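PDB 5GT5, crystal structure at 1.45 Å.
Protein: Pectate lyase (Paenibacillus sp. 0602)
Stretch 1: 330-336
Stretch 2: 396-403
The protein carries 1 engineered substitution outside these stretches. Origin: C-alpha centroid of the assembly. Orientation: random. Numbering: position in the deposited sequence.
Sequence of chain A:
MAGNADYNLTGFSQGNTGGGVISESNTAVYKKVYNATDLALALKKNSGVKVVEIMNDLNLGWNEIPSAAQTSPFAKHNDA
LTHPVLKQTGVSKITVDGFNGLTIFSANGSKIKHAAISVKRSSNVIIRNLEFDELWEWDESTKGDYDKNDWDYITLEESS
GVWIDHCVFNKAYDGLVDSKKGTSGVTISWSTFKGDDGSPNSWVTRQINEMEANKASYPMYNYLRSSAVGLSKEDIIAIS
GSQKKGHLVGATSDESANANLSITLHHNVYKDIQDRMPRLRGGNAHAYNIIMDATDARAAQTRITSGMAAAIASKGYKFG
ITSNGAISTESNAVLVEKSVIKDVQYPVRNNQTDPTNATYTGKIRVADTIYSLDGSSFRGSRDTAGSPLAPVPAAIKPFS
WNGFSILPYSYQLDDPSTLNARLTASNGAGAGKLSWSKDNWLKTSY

Stretch 1 330-336: ESNAVLV
Stretch 2, residues 396-403: IKPFSWNG

Packing of residues 330-336 against 396-403 in pectate lyase, two segments of one chain whose touching residues lie at least 64 positions apart. Stretch 1 enters as a loop or turn and becomes a strand at A333, which continues beyond V336; stretch 2 has no regular helix or strand, although most of its backbone is extended, and it runs across the strand rather than alongside it. The CA atoms come nearest at A333 and W401, 5.4 Å apart. Together the segments bury 399 Å². E330 (phi/psi 54/50, chi1 m, chi2 t, chi3 16°) points its CA-to-CB bond away from stretch 2 and makes no contact with it. S331 also has positive phi (68/12); its CA-to-CB bond runs sideways and chi1 is m. Its OG lies 3.2 Å from NZ of K397 (-90/127, chi1 m, chi2 to chi4 all t), whose extended chain carries the amine to the serine. I396 (-80/131, chi1 m, chi2 t) and P398 (-54/137) make no contact. The carbonyl of S331 supplies the acceptor for a hydrogen bond: ND2 of N402 donates to O of S331 at 2.9 Å with an N-H...O angle of 150°, and N402 (-99/110) reaches it with chi1 m and chi2 -40°, its CA-to-CB bond directed toward stretch 1. N332 (-67/169) leads into the strand with its CA-to-CB bond away; its side chain is modelled only to CB. From A333 the backbone is regularly extended (-127/121, then -123/125, -117/126 and -111/129). The CA-to-CB bond of A333 points toward stretch 2, and A333 has the largest covered area of stretch 1. Its CB lies 3.4 Å from O of S400, 3.8 Å from CE3 of W401 and 3.9 Å from CE1 of F399, a small methyl group close to both aromatic rings and a backbone carbonyl. The CA-to-CB bond of V334 (chi1 t) points away, but O of V334 approaches CE1 of F399 at 3.3 Å, obliquely to the ring. That of L335 (chi1 t, chi2 p) points toward stretch 2, placing CB of L335 3.5 Å from CH2 of W401 and 4.0 Å from CZ of F399 in apolar contact. F399 (-70/137, chi1 t, chi2 84°) leaves its backbone sideways and W401 (-71/162, chi1 m, chi2 112°) leaves away, yet each ends nearer stretch 1. S400 (-161/152, chi1 p) directs its CA-to-CB bond away. V336 (chi1 t) lies beyond reach of stretch 2; G403 also makes no contact, and its 101/-10 backbone would jam a CB against the preceding carbonyl O.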

ATOM      1  N   GLU A 330       5.545 -22.461  -7.113  1.00  7.24           N
ATOM      2  CA  GLU A 330       6.725 -21.657  -6.817  1.00  7.72           C
ATOM      3  C   GLU A 330       6.661 -21.041  -5.427  1.00  7.52           C
ATOM      4  O   GLU A 330       6.856 -19.842  -5.231  1.00  7.84           O
ATOM      5  CB  GLU A 330       6.974 -20.573  -7.897  1.00  7.73           C
ATOM      6  CG  GLU A 330       7.118 -21.178  -9.304  1.00  8.98           C
ATOM      7  CD  GLU A 330       7.243 -20.164 -10.423  1.00  7.58           C
ATOM      8  OE1 GLU A 330       7.524 -18.991 -10.138  1.00  8.49           O
ATOM      9  OE2 GLU A 330       7.018 -20.548 -11.592  1.00  9.81           O
ATOM     10  N   SER A 331       6.379 -21.893  -4.457  1.00  8.83           N
ATOM     11  CA  SER A 331       6.377 -21.519  -3.041  1.00  9.46           C
ATOM     12  C   SER A 331       5.271 -20.559  -2.634  1.00  8.58           C
ATOM     13  O   SER A 331       5.275 -20.025  -1.523  1.00  8.04           O
ATOM     14  CB  SER A 331       7.740 -20.952  -2.605  1.00  9.65           C
ATOM     15  OG  SER A 331       8.751 -21.919  -2.844  1.00 10.76           O
ATOM     16  N   ASN A 332       4.300 -20.372  -3.517  1.00  6.80           N
ATOM     17  CA  ASN A 332       3.117 -19.619  -3.153  1.00  7.60           C
ATOM     18  C   ASN A 332       2.253 -20.332  -2.104  1.00  8.06           C
ATOM     19  O   ASN A 332       2.455 -21.526  -1.836  1.00  6.53           O
ATOM     20  CB  ASN A 332       2.305 -19.504  -4.414  1.00 31.40           C
ATOM     21  N   ALA A 333       1.276 -19.623  -1.557  1.00  6.54           N
ATOM     22  CA  ALA A 333       0.316 -20.194  -0.598  1.00  8.07           C
ATOM     23  C   ALA A 333      -1.102 -19.889  -1.089  1.00  5.68           C
ATOM     24  O   ALA A 333      -1.439 -18.706  -1.282  1.00  5.63           O
ATOM     25  CB  ALA A 333       0.517 -19.604   0.778  1.00  8.30           C
ATOM     26  N   VAL A 334      -1.900 -20.940  -1.331  1.00  5.88           N
ATOM     27  CA  VAL A 334      -3.313 -20.797  -1.720  1.00  6.88           C
ATOM     28  C   VAL A 334      -4.181 -21.539  -0.724  1.00  6.77           C
ATOM     29  O   VAL A 334      -3.942 -22.728  -0.471  1.00  6.85           O
ATOM     30  CB  VAL A 334      -3.597 -21.402  -3.117  1.00  8.47           C
ATOM     31  CG1 VAL A 334      -5.100 -21.343  -3.424  1.00  7.51           C
ATOM     32  CG2 VAL A 334      -2.793 -20.681  -4.225  1.00  7.34           C
ATOM     33  N   LEU A 335      -5.145 -20.853  -0.127  1.00  6.67           N
ATOM     34  CA  LEU A 335      -6.167 -21.511   0.673  1.00  7.12           C
ATOM     35  C   LEU A 335      -7.511 -21.280   0.012  1.00  7.10           C
ATOM     36  O   LEU A 335      -7.885 -20.131  -0.270  1.00  7.25           O
ATOM     37  CB  LEU A 335      -6.187 -20.950   2.095  1.00  9.94           C
ATOM     38  CG  LEU A 335      -7.358 -21.434   2.958  1.00 12.74           C
ATOM     39  CD1 LEU A 335      -7.221 -22.919   3.309  1.00 13.89           C
ATOM     40  CD2 LEU A 335      -7.536 -20.562   4.218  1.00 12.19           C
ATOM     41  N   VAL A 336      -8.233 -22.364  -0.252  1.00  9.08           N
ATOM     42  CA  VAL A 336      -9.643 -22.323  -0.694  1.00  7.37           C
ATOM     43  C   VAL A 336     -10.497 -22.868   0.420  1.00  9.32           C
ATOM     44  O   VAL A 336     -10.190 -23.947   0.946  1.00  8.61           O
ATOM     45  CB  VAL A 336      -9.859 -23.171  -1.940  1.00  5.95           C
ATOM     46  CG1 VAL A 336     -11.335 -23.156  -2.329  1.00  8.94           C
ATOM     47  CG2 VAL A 336      -8.969 -22.662  -3.092  1.00  8.32           C
ATOM     48  N   ILE A 396       3.976 -33.084  -1.655  1.00 11.64           N
ATOM     49  CA  ILE A 396       3.194 -32.005  -1.045  1.00 12.01           C
ATOM     50  C   ILE A 396       4.031 -31.208  -0.057  1.00 14.37           C
ATOM     51  O   ILE A 396       4.703 -31.777   0.800  1.00 13.75           O
ATOM     52  CB  ILE A 396       1.910 -32.577  -0.386  1.00 10.76           C
ATOM     53  CG1 ILE A 396       1.028 -33.195  -1.460  1.00 11.51           C
ATOM     54  CG2 ILE A 396       1.158 -31.520   0.433  1.00 10.37           C
ATOM     55  CD1 ILE A 396      -0.099 -34.104  -0.947  1.00 12.19           C
ATOM     56  N   LYS A 397       4.009 -29.891  -0.175  1.00 10.56           N
ATOM     57  CA  LYS A 397       4.600 -29.018   0.813  1.00 10.00           C
ATOM     58  C   LYS A 397       3.573 -28.665   1.873  1.00 12.44           C
ATOM     59  O   LYS A 397       2.498 -28.197   1.546  1.00 11.64           O
ATOM     60  CB  LYS A 397       5.056 -27.699   0.168  1.00 10.06           C
ATOM     61  CG  LYS A 397       6.293 -27.820  -0.735  1.00 10.67           C
ATOM     62  CD  LYS A 397       6.693 -26.455  -1.283  1.00 11.99           C
ATOM     63  CE  LYS A 397       8.047 -26.446  -1.973  1.00 12.41           C
ATOM     64  NZ  LYS A 397       8.293 -25.081  -2.552  1.00 11.82           N
ATOM     65  N   PRO A 398       3.893 -28.864   3.153  1.00 12.02           N
ATOM     66  CA  PRO A 398       2.933 -28.528   4.201  1.00 12.34           C
ATOM     67  C   PRO A 398       2.459 -27.069   4.078  1.00 10.38           C
ATOM     68  O   PRO A 398       3.258 -26.165   3.831  1.00 13.23           O
ATOM     69  CB  PRO A 398       3.743 -28.735   5.497  1.00 16.06           C
ATOM     70  CG  PRO A 398       4.763 -29.786   5.124  1.00 24.12           C
ATOM     71  CD  PRO A 398       5.132 -29.462   3.692  1.00 16.59           C
ATOM     72  N   PHE A 399       1.164 -26.847   4.241  1.00 10.98           N
ATOM     73  CA  PHE A 399       0.634 -25.514   4.051  1.00 10.56           C
ATOM     74  C   PHE A 399       1.051 -24.536   5.137  1.00 14.62           C
ATOM     75  O   PHE A 399       1.036 -24.852   6.331  1.00 14.57           O
ATOM     76  CB  PHE A 399      -0.894 -25.521   3.922  1.00 15.34           C
ATOM     77  CG  PHE A 399      -1.447 -24.151   3.665  1.00 10.36           C
ATOM     78  CD1 PHE A 399      -1.484 -23.648   2.369  1.00 10.71           C
ATOM     79  CD2 PHE A 399      -1.866 -23.356   4.712  1.00 12.90           C
ATOM     80  CE1 PHE A 399      -1.918 -22.388   2.124  1.00  9.46           C
ATOM     81  CE2 PHE A 399      -2.327 -22.086   4.480  1.00 10.66           C
ATOM     82  CZ  PHE A 399      -2.356 -21.585   3.172  1.00 11.63           C
ATOM     83  N   SER A 400       1.410 -23.334   4.712  1.00  9.42           N
ATOM     84  CA  SER A 400       1.553 -22.186   5.603  1.00  8.63           C
ATOM     85  C   SER A 400       1.503 -20.951   4.712  1.00 11.20           C
ATOM     86  O   SER A 400       1.860 -21.030   3.527  1.00 10.37           O
ATOM     87  CB  SER A 400       2.871 -22.236   6.384  1.00 13.40           C
ATOM     88  OG  SER A 400       3.981 -22.051   5.533  1.00 13.54           O
ATOM     89  N   TRP A 401       1.044 -19.832   5.264  1.00 11.65           N
ATOM     90  CA  TRP A 401       1.067 -18.575   4.546  1.00 10.89           C
ATOM     91  C   TRP A 401       2.493 -18.064   4.409  1.00 13.48           C
ATOM     92  O   TRP A 401       3.394 -18.486   5.130  1.00 13.64           O
ATOM     93  CB  TRP A 401       0.241 -17.537   5.287  1.00 10.13           C
ATOM     94  CG  TRP A 401      -1.245 -17.849   5.290  1.00 10.59           C
ATOM     95  CD1 TRP A 401      -2.028 -18.204   6.370  1.00 10.98           C
ATOM     96  CD2 TRP A 401      -2.126 -17.835   4.149  1.00 10.98           C
ATOM     97  NE1 TRP A 401      -3.334 -18.412   5.960  1.00 13.11           N
ATOM     98  CE2 TRP A 401      -3.414 -18.181   4.607  1.00  8.90           C
ATOM     99  CE3 TRP A 401      -1.945 -17.561   2.783  1.00  8.55           C
ATOM    100  CZ2 TRP A 401      -4.517 -18.246   3.751  1.00 10.89           C
ATOM    101  CZ3 TRP A 401      -3.045 -17.633   1.941  1.00  7.12           C
ATOM    102  CH2 TRP A 401      -4.303 -17.981   2.424  1.00  9.66           C
ATOM    103  N   ASN A 402       2.698 -17.145   3.491  1.00 11.02           N
ATOM    104  CA  ASN A 402       3.991 -16.517   3.310  1.00 11.13           C
ATOM    105  C   ASN A 402       4.073 -15.160   3.968  1.00 11.06           C
ATOM    106  O   ASN A 402       3.397 -14.236   3.550  1.00 13.42           O
ATOM    107  CB  ASN A 402       4.317 -16.397   1.823  1.00 11.65           C
ATOM    108  CG  ASN A 402       4.549 -17.743   1.191  1.00 11.84           C
ATOM    109  OD1 ASN A 402       5.183 -18.628   1.796  1.00 10.93           O
ATOM    110  ND2 ASN A 402       4.046 -17.931  -0.030  1.00  8.82           N
ATOM    111  N   GLY A 403       4.849 -15.045   5.049  1.00 15.11           N
ATOM    112  CA  GLY A 403       5.134 -13.725   5.602  1.00 14.66           C
ATOM    113  C   GLY A 403       4.295 -13.412   6.820  1.00 22.76           C
ATOM    114  O   GLY A 403       4.473 -12.391   7.484  1.00 23.41           O
TER